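Local coordinates for DisA protein (Sorangium cellulosum, PDB 6CCA), which probably transfers methyl groups to a carbon of the growing polyketide, building a gem-dimethyl unit as the carbon methyltransferase domain of a disorazol trans-acyltransferase assembly line, at residues L95-L108 with Y162-A174. Residues are numbered along the deposited sequence; the frame is centred on the assembly and turned at random.
Sequences LGVAGRFGRLYDSL and YRRYPELLRGQVA
R170 and L95 show how two helix ends that finish in Schellman motifs can be linked by an arginine and a backbone bond: each of helices 88-95 and 165-169 ends in such a motif, with G96 and G171 as the residues of positive phi, and the two endings lie against each other in the helical part of this methyltransferase, the centre of the contact about 21 Å from that of the chain. The R170 side chain can be followed outward along the turn at G96. Its CB lies 3.7 Å from G96 O, and CG, set anti to the carbonyl carbon (chi1 -70°), rests against both G96 O and L95 O. From CG to NE the chain is extended, which carries CD past L95 O and delivers the guanidinium edge-on to that same oxygen. NE donates to L95 O at 2.8 Å, nearly in line with the carbonyl bond and almost straight at the hydrogen (167°), while NH2 reaches L95 O at 3.2 Å in a more bent bond (136° at the hydrogen). L95 O lies in the plane of the guanidinium and accepts from both nitrogens, a side-on grip that restrains the rotation of the group; M76 also touches the arginine.

Just beyond the turn the backbones meet: A98 N donates to L169 O over 3.0 Å, and the F101 ring brings the edge at CD2 to that oxygen. Beside these polar contacts L169 supplies the apolar part. With its CG anti to the backbone N, it crosses L104 obliquely and directs CD1 toward helix 102-114, where L104 CD2 and L108 CD1 pack. The Y165 hydroxyl comes up to L104 CD2 and is itself bonded to L346 O of helix 342-346, whose T345 touches L104 and L108. V97 adds a further apolar contact, its CG2 4.3 Å from L169 CG.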
ATOM      1  N   LEU A  95     -11.012  14.639  24.399  1.00 39.84           N
ATOM      2  CA  LEU A  95     -10.672  13.197  24.279  1.00 38.52           C
ATOM      3  C   LEU A  95      -9.205  12.938  24.430  1.00 38.20           C
ATOM      4  O   LEU A  95      -8.816  11.823  24.756  1.00 43.30           O
ATOM      5  CB  LEU A  95     -11.110  12.641  22.902  1.00 39.28           C
ATOM      6  CG  LEU A  95     -12.611  12.506  22.676  1.00 39.98           C
ATOM      7  CD1 LEU A  95     -12.895  12.066  21.243  1.00 39.16           C
ATOM      8  CD2 LEU A  95     -13.185  11.516  23.665  1.00 40.57           C
ATOM      9  N   GLY A  96      -8.371  13.944  24.154  1.00 41.80           N
ATOM     10  CA  GLY A  96      -6.913  13.827  24.374  1.00 40.37           C
ATOM     11  C   GLY A  96      -6.151  13.421  23.125  1.00 40.35           C
ATOM     12  O   GLY A  96      -5.049  12.923  23.193  1.00 39.59           O
ATOM     13  N   VAL A  97      -6.733  13.675  21.971  1.00 36.71           N
ATOM     14  CA  VAL A  97      -6.137  13.232  20.740  1.00 39.41           C
ATOM     15  C   VAL A  97      -4.780  13.871  20.531  1.00 43.20           C
ATOM     16  O   VAL A  97      -4.612  15.060  20.707  1.00 44.07           O
ATOM     17  CB  VAL A  97      -7.047  13.570  19.570  1.00 38.23           C
ATOM     18  CG1 VAL A  97      -6.370  13.273  18.231  1.00 38.49           C
ATOM     19  CG2 VAL A  97      -8.359  12.837  19.738  1.00 37.43           C
ATOM     20  N   ALA A  98      -3.817  13.061  20.129  1.00 44.89           N
ATOM     21  CA  ALA A  98      -2.461  13.506  20.020  1.00 42.81           C
ATOM     22  C   ALA A  98      -2.361  14.421  18.866  1.00 41.08           C
ATOM     23  O   ALA A  98      -2.978  14.196  17.818  1.00 34.15           O
ATOM     24  CB  ALA A  98      -1.521  12.327  19.809  1.00 44.05           C
ATOM     25  N   GLY A  99      -1.499  15.427  19.019  1.00 41.05           N
ATOM     26  CA  GLY A  99      -1.340  16.381  17.972  1.00 38.85           C
ATOM     27  C   GLY A  99      -1.083  15.747  16.622  1.00 38.77           C
ATOM     28  O   GLY A  99      -1.673  16.178  15.633  1.00 38.58           O
ATOM     29  N   ARG A 100      -0.217  14.724  16.552  1.00 40.74           N
ATOM     30  CA  ARG A 100       0.131  14.157  15.245  1.00 40.36           C
ATOM     31  C   ARG A 100      -1.094  13.470  14.572  1.00 41.07           C
ATOM     32  O   ARG A 100      -1.067  13.185  13.351  1.00 39.17           O
ATOM     33  CB  ARG A 100       1.298  13.180  15.339  1.00 44.19           C
ATOM     34  CG  ARG A 100       0.935  11.870  16.011  1.00 50.45           C
ATOM     35  CD  ARG A 100       1.894  10.729  15.696  1.00 52.02           C
ATOM     36  NE  ARG A 100       2.533  10.236  16.906  1.00 57.86           N
ATOM     37  CZ  ARG A 100       3.650   9.509  16.921  1.00 66.98           C
ATOM     38  NH1 ARG A 100       4.266   9.165  15.783  1.00 68.41           N
ATOM     39  NH2 ARG A 100       4.165   9.121  18.084  1.00 68.95           N
ATOM     40  N   PHE A 101      -2.134  13.219  15.369  1.00 35.96           N
ATOM     41  CA  PHE A 101      -3.462  12.737  14.884  1.00 37.92           C
ATOM     42  C   PHE A 101      -4.629  13.723  14.659  1.00 37.58           C
ATOM     43  O   PHE A 101      -5.810  13.317  14.536  1.00 35.64           O
ATOM     44  CB  PHE A 101      -3.911  11.590  15.819  1.00 35.43           C
ATOM     45  CG  PHE A 101      -2.995  10.407  15.773  1.00 33.48           C
ATOM     46  CD1 PHE A 101      -2.507   9.935  14.538  1.00 36.76           C
ATOM     47  CD2 PHE A 101      -2.605   9.778  16.923  1.00 32.63           C
ATOM     48  CE1 PHE A 101      -1.670   8.838  14.469  1.00 38.16           C
ATOM     49  CE2 PHE A 101      -1.772   8.679  16.873  1.00 37.50           C
ATOM     50  CZ  PHE A 101      -1.308   8.197  15.644  1.00 42.13           C
ATOM     51  N   GLY A 102      -4.321  15.007  14.546  1.00 34.58           N
ATOM     52  CA  GLY A 102      -5.301  15.952  14.123  1.00 33.51           C
ATOM     53  C   GLY A 102      -6.024  15.607  12.842  1.00 33.60           C
ATOM     54  O   GLY A 102      -7.267  15.663  12.796  1.00 31.45           O
ATOM     55  N   ARG A 103      -5.261  15.311  11.773  1.00 28.51           N
ATOM     56  CA  ARG A 103      -5.851  15.043  10.469  1.00 29.00           C
ATOM     57  C   ARG A 103      -6.526  13.615  10.541  1.00 25.12           C
ATOM     58  O   ARG A 103      -7.613  13.453  10.026  1.00 26.34           O
ATOM     59  CB  ARG A 103      -4.816  15.087   9.326  1.00 30.97           C
ATOM     60  CG  ARG A 103      -4.302  16.478   8.984  1.00 30.52           C
ATOM     61  CD  ARG A 103      -3.156  16.433   7.987  1.00 33.14           C
ATOM     62  NE  ARG A 103      -1.944  15.946   8.637  1.00 36.56           N
ATOM     63  CZ  ARG A 103      -0.797  15.683   8.017  1.00 37.12           C
ATOM     64  NH1 ARG A 103      -0.679  15.829   6.702  1.00 39.41           N
ATOM     65  NH2 ARG A 103       0.211  15.224   8.725  1.00 31.91           N
ATOM     66  N   LEU A 104      -5.933  12.657  11.233  1.00 26.02           N
ATOM     67  CA  LEU A 104      -6.656  11.356  11.376  1.00 26.73           C
ATOM     68  C   LEU A 104      -8.062  11.601  12.038  1.00 27.75           C
ATOM     69  O   LEU A 104      -9.080  11.104  11.611  1.00 24.62           O
ATOM     70  CB  LEU A 104      -5.849  10.381  12.227  1.00 28.53           C
ATOM     71  CG  LEU A 104      -6.496   8.979  12.456  1.00 26.40           C
ATOM     72  CD1 LEU A 104      -6.948   8.331  11.182  1.00 24.42           C
ATOM     73  CD2 LEU A 104      -5.547   8.105  13.269  1.00 29.83           C
ATOM     74  N   TYR A 105      -8.056  12.400  13.103  1.00 26.49           N
ATOM     75  CA  TYR A 105      -9.286  12.725  13.823  1.00 25.55           C
ATOM     76  C   TYR A 105     -10.271  13.328  12.909  1.00 24.63           C
ATOM     77  O   TYR A 105     -11.413  12.872  12.872  1.00 21.41           O
ATOM     78  CB  TYR A 105      -8.951  13.655  15.015  1.00 28.60           C
ATOM     79  CG  TYR A 105     -10.167  14.261  15.729  1.00 28.60           C
ATOM     80  CD1 TYR A 105     -10.904  13.521  16.628  1.00 29.84           C
ATOM     81  CD2 TYR A 105     -10.532  15.603  15.512  1.00 29.78           C
ATOM     82  CE1 TYR A 105     -12.014  14.080  17.280  1.00 29.22           C
ATOM     83  CE2 TYR A 105     -11.611  16.169  16.177  1.00 28.09           C
ATOM     84  CZ  TYR A 105     -12.342  15.397  17.074  1.00 30.23           C
ATOM     85  OH  TYR A 105     -13.451  15.924  17.754  1.00 32.23           O
ATOM     86  N   ASP A 106      -9.897  14.343  12.109  1.00 25.31           N
ATOM     87  CA  ASP A 106     -10.848  14.886  11.145  1.00 26.61           C
ATOM     88  C   ASP A 106     -11.355  13.825  10.186  1.00 26.02           C
ATOM     89  O   ASP A 106     -12.546  13.815   9.816  1.00 21.51           O
ATOM     90  CB  ASP A 106     -10.272  16.026  10.300  1.00 29.54           C
ATOM     91  CG  ASP A 106      -9.807  17.253  11.165  1.00 36.72           C
ATOM     92  OD1 ASP A 106     -10.289  17.467  12.312  1.00 30.33           O
ATOM     93  OD2 ASP A 106      -8.896  17.942  10.662  1.00 39.01           O
ATOM     94  N   SER A 107     -10.444  12.977   9.685  1.00 24.39           N
ATOM     95  CA  SER A 107     -10.890  11.888   8.819  1.00 22.15           C
ATOM     96  C   SER A 107     -11.891  10.914   9.516  1.00 16.93           C
ATOM     97  O   SER A 107     -12.881  10.492   8.886  1.00 19.61           O
ATOM     98  CB  SER A 107      -9.661  11.096   8.285  1.00 21.41           C
ATOM     99  OG  SER A 107     -10.132  10.148   7.338  1.00 20.34           O
ATOM    100  N   LEU A 108     -11.660  10.625  10.767  1.00 19.13           N
ATOM    101  CA  LEU A 108     -12.545   9.684  11.522  1.00 19.80           C
ATOM    102  C   LEU A 108     -13.956  10.318  11.648  1.00 21.27           C
ATOM    103  O   LEU A 108     -14.956   9.630  11.482  1.00 19.24           O
ATOM    104  CB  LEU A 108     -11.993   9.346  12.893  1.00 20.60           C
ATOM    105  CG  LEU A 108     -10.635   8.613  12.899  1.00 23.37           C
ATOM    106  CD1 LEU A 108     -10.141   8.395  14.320  1.00 25.42           C
ATOM    107  CD2 LEU A 108     -10.666   7.316  12.048  1.00 21.91           C
ATOM    108  N   TYR A 162      -8.742  -1.887  17.745  1.00 15.34           N
ATOM    109  CA  TYR A 162      -9.952  -1.510  18.513  1.00 16.03           C
ATOM    110  C   TYR A 162      -9.722  -1.592  20.022  1.00 17.36           C
ATOM    111  O   TYR A 162      -9.974  -0.640  20.824  1.00 16.34           O
ATOM    112  CB  TYR A 162     -11.166  -2.345  18.105  1.00 16.05           C
ATOM    113  CG  TYR A 162     -12.240  -2.247  19.167  1.00 16.37           C
ATOM    114  CD1 TYR A 162     -13.013  -1.133  19.266  1.00 17.68           C
ATOM    115  CD2 TYR A 162     -12.458  -3.258  20.068  1.00 19.39           C
ATOM    116  CE1 TYR A 162     -13.961  -0.988  20.265  1.00 18.33           C
ATOM    117  CE2 TYR A 162     -13.375  -3.132  21.105  1.00 20.22           C
ATOM    118  CZ  TYR A 162     -14.141  -1.996  21.193  1.00 21.40           C
ATOM    119  OH  TYR A 162     -15.057  -1.814  22.213  1.00 23.08           O
ATOM    120  N   ARG A 163      -9.177  -2.728  20.416  1.00 16.00           N
ATOM    121  CA  ARG A 163      -8.948  -2.936  21.852  1.00 15.85           C
ATOM    122  C   ARG A 163      -8.051  -1.917  22.490  1.00 16.96           C
ATOM    123  O   ARG A 163      -8.159  -1.692  23.728  1.00 18.02           O
ATOM    124  CB  ARG A 163      -8.484  -4.365  22.130  1.00 15.08           C
ATOM    125  CG  ARG A 163      -9.506  -5.428  21.771  1.00 16.10           C
ATOM    126  CD  ARG A 163      -9.035  -6.848  22.124  1.00 17.62           C
ATOM    127  NE  ARG A 163      -9.148  -7.059  23.568  1.00 16.74           N
ATOM    128  CZ  ARG A 163      -8.170  -7.370  24.368  1.00 17.50           C
ATOM    129  NH1 ARG A 163      -6.957  -7.571  23.891  1.00 19.57           N
ATOM    130  NH2 ARG A 163      -8.427  -7.571  25.696  1.00 16.53           N
ATOM    131  N   ARG A 164      -7.133  -1.304  21.748  1.00 17.23           N
ATOM    132  CA  ARG A 164      -6.245  -0.344  22.322  1.00 19.05           C
ATOM    133  C   ARG A 164      -6.436   1.016  21.793  1.00 19.97           C
ATOM    134  O   ARG A 164      -5.544   1.913  21.966  1.00 21.30           O
ATOM    135  CB  ARG A 164      -4.790  -0.772  22.007  1.00 21.27           C
ATOM    136  CG  ARG A 164      -4.497  -2.187  22.427  1.00 24.24           C
ATOM    137  CD  ARG A 164      -4.393  -2.303  23.907  1.00 29.68           C
ATOM    138  NE  ARG A 164      -3.382  -1.415  24.500  1.00 33.53           N
ATOM    139  CZ  ARG A 164      -2.066  -1.657  24.515  1.00 33.45           C
ATOM    140  NH1 ARG A 164      -1.539  -2.713  23.926  1.00 33.23           N
ATOM    141  NH2 ARG A 164      -1.269  -0.819  25.151  1.00 37.47           N
ATOM    142  N   TYR A 165      -7.539   1.235  21.064  1.00 19.08           N
ATOM    143  CA  TYR A 165      -7.660   2.493  20.258  1.00 16.93           C
ATOM    144  C   TYR A 165      -7.595   3.798  21.081  1.00 19.24           C
ATOM    145  O   TYR A 165      -6.925   4.742  20.687  1.00 20.07           O
ATOM    146  CB  TYR A 165      -8.916   2.493  19.323  1.00 17.20           C
ATOM    147  CG  TYR A 165      -8.564   3.007  17.914  1.00 16.96           C
ATOM    148  CD1 TYR A 165      -8.613   4.379  17.611  1.00 18.30           C
ATOM    149  CD2 TYR A 165      -8.153   2.114  16.908  1.00 19.49           C
ATOM    150  CE1 TYR A 165      -8.271   4.822  16.365  1.00 21.43           C
ATOM    151  CE2 TYR A 165      -7.803   2.554  15.621  1.00 19.65           C
ATOM    152  CZ  TYR A 165      -7.880   3.902  15.352  1.00 22.36           C
ATOM    153  OH  TYR A 165      -7.515   4.362  14.101  1.00 23.53           O
ATOM    154  N   PRO A 166      -8.286   3.851  22.195  1.00 21.90           N
ATOM    155  CA  PRO A 166      -8.210   5.092  23.011  1.00 25.96           C
ATOM    156  C   PRO A 166      -6.755   5.434  23.377  1.00 28.11           C
ATOM    157  O   PRO A 166      -6.343   6.567  23.153  1.00 33.29           O
ATOM    158  CB  PRO A 166      -9.077   4.764  24.211  1.00 24.25           C
ATOM    159  CG  PRO A 166     -10.039   3.686  23.699  1.00 25.92           C
ATOM    160  CD  PRO A 166      -9.221   2.870  22.740  1.00 21.78           C
ATOM    161  N   GLU A 167      -5.959   4.467  23.829  1.00 28.58           N
ATOM    162  CA  GLU A 167      -4.502   4.674  23.954  1.00 27.39           C
ATOM    163  C   GLU A 167      -3.750   5.095  22.703  1.00 30.66           C
ATOM    164  O   GLU A 167      -2.907   5.962  22.759  1.00 35.41           O
ATOM    165  CB  GLU A 167      -3.856   3.446  24.527  1.00 29.76           C
ATOM    166  CG  GLU A 167      -4.333   3.120  25.944  1.00 32.96           C
ATOM    167  CD  GLU A 167      -4.022   1.691  26.268  1.00 38.80           C
ATOM    168  OE1 GLU A 167      -2.892   1.467  26.766  1.00 43.05           O
ATOM    169  OE2 GLU A 167      -4.838   0.777  25.949  1.00 37.57           O
ATOM    170  N   LEU A 168      -4.052   4.480  21.574  1.00 26.36           N
ATOM    171  CA  LEU A 168      -3.419   4.793  20.325  1.00 29.65           C
ATOM    172  C   LEU A 168      -3.648   6.260  19.977  1.00 33.19           C
ATOM    173  O   LEU A 168      -2.732   6.994  19.625  1.00 28.91           O
ATOM    174  CB  LEU A 168      -3.965   3.876  19.214  1.00 27.33           C
ATOM    175  CG  LEU A 168      -3.406   2.444  19.265  1.00 26.95           C
ATOM    176  CD1 LEU A 168      -4.168   1.522  18.378  1.00 25.66           C
ATOM    177  CD2 LEU A 168      -1.943   2.383  18.834  1.00 29.96           C
ATOM    178  N   LEU A 169      -4.899   6.671  20.066  1.00 30.92           N
ATOM    179  CA  LEU A 169      -5.312   7.943  19.552  1.00 34.29           C
ATOM    180  C   LEU A 169      -4.793   9.076  20.437  1.00 36.88           C
ATOM    181  O   LEU A 169      -4.479  10.163  19.916  1.00 38.51           O
ATOM    182  CB  LEU A 169      -6.833   7.962  19.489  1.00 32.17           C
ATOM    183  CG  LEU A 169      -7.561   8.795  18.488  1.00 34.36           C
ATOM    184  CD1 LEU A 169      -6.945   8.743  17.097  1.00 35.13           C
ATOM    185  CD2 LEU A 169      -9.034   8.364  18.522  1.00 35.64           C
ATOM    186  N   ARG A 170      -4.689   8.801  21.739  1.00 35.10           N
ATOM    187  CA  ARG A 170      -4.092   9.710  22.694  1.00 37.42           C
ATOM    188  C   ARG A 170      -2.570   9.684  22.607  1.00 41.32           C
ATOM    189  O   ARG A 170      -1.955  10.459  23.273  1.00 48.03           O
ATOM    190  CB  ARG A 170      -4.503   9.359  24.120  1.00 32.81           C
ATOM    191  CG  ARG A 170      -5.956   9.636  24.422  1.00 32.51           C
ATOM    192  CD  ARG A 170      -6.505   8.918  25.635  1.00 31.92           C
ATOM    193  NE  ARG A 170      -7.902   9.371  25.763  1.00 36.03           N
ATOM    194  CZ  ARG A 170      -8.942   8.709  26.267  1.00 33.78           C
ATOM    195  NH1 ARG A 170      -8.826   7.502  26.744  1.00 40.96           N
ATOM    196  NH2 ARG A 170     -10.137   9.290  26.283  1.00 41.01           N
ATOM    197  N   GLY A 171      -1.982   8.802  21.798  1.00 40.85           N
ATOM    198  CA  GLY A 171      -0.518   8.683  21.690  1.00 44.51           C
ATOM    199  C   GLY A 171       0.117   8.095  22.940  1.00 46.19           C
ATOM    200  O   GLY A 171       1.317   8.258  23.155  1.00 43.53           O
ATOM    201  N   GLN A 172      -0.689   7.415  23.758  1.00 46.31           N
ATOM    202  CA  GLN A 172      -0.208   6.820  24.981  1.00 42.93           C
ATOM    203  C   GLN A 172       0.419   5.447  24.729  1.00 45.87           C
ATOM    204  O   GLN A 172       0.958   4.851  25.644  1.00 43.61           O
ATOM    205  CB  GLN A 172      -1.328   6.571  25.947  1.00 42.12           C
ATOM    206  CG  GLN A 172      -2.310   7.666  26.277  1.00 49.30           C
ATOM    207  CD  GLN A 172      -3.376   7.112  27.217  1.00 51.63           C
ATOM    208  OE1 GLN A 172      -4.501   6.824  26.835  1.00 55.69           O
ATOM    209  NE2 GLN A 172      -2.986   6.884  28.441  1.00 62.09           N
ATOM    210  N   VAL A 173       0.266   4.895  23.532  1.00 42.25           N
ATOM    211  CA  VAL A 173       1.015   3.689  23.146  1.00 39.40           C
ATOM    212  C   VAL A 173       1.338   3.807  21.690  1.00 37.06           C
ATOM    213  O   VAL A 173       0.513   4.263  20.880  1.00 39.28           O
ATOM    214  CB  VAL A 173       0.253   2.369  23.444  1.00 39.37           C
ATOM    215  CG1 VAL A 173      -1.015   2.276  22.620  1.00 39.61           C
ATOM    216  CG2 VAL A 173       1.111   1.153  23.106  1.00 40.59           C
ATOM    217  N   ALA A 174       2.556   3.426  21.336  1.00 36.11           N
ATOM    218  CA  ALA A 174       3.003   3.471  19.965  1.00 37.03           C
ATOM    219  C   ALA A 174       2.226   2.510  19.071  1.00 34.03           C
ATOM    220  O   ALA A 174       2.068   1.357  19.398  1.00 34.34           O
ATOM    221  CB  ALA A 174       4.495   3.107  19.920  1.00 40.67           C
TER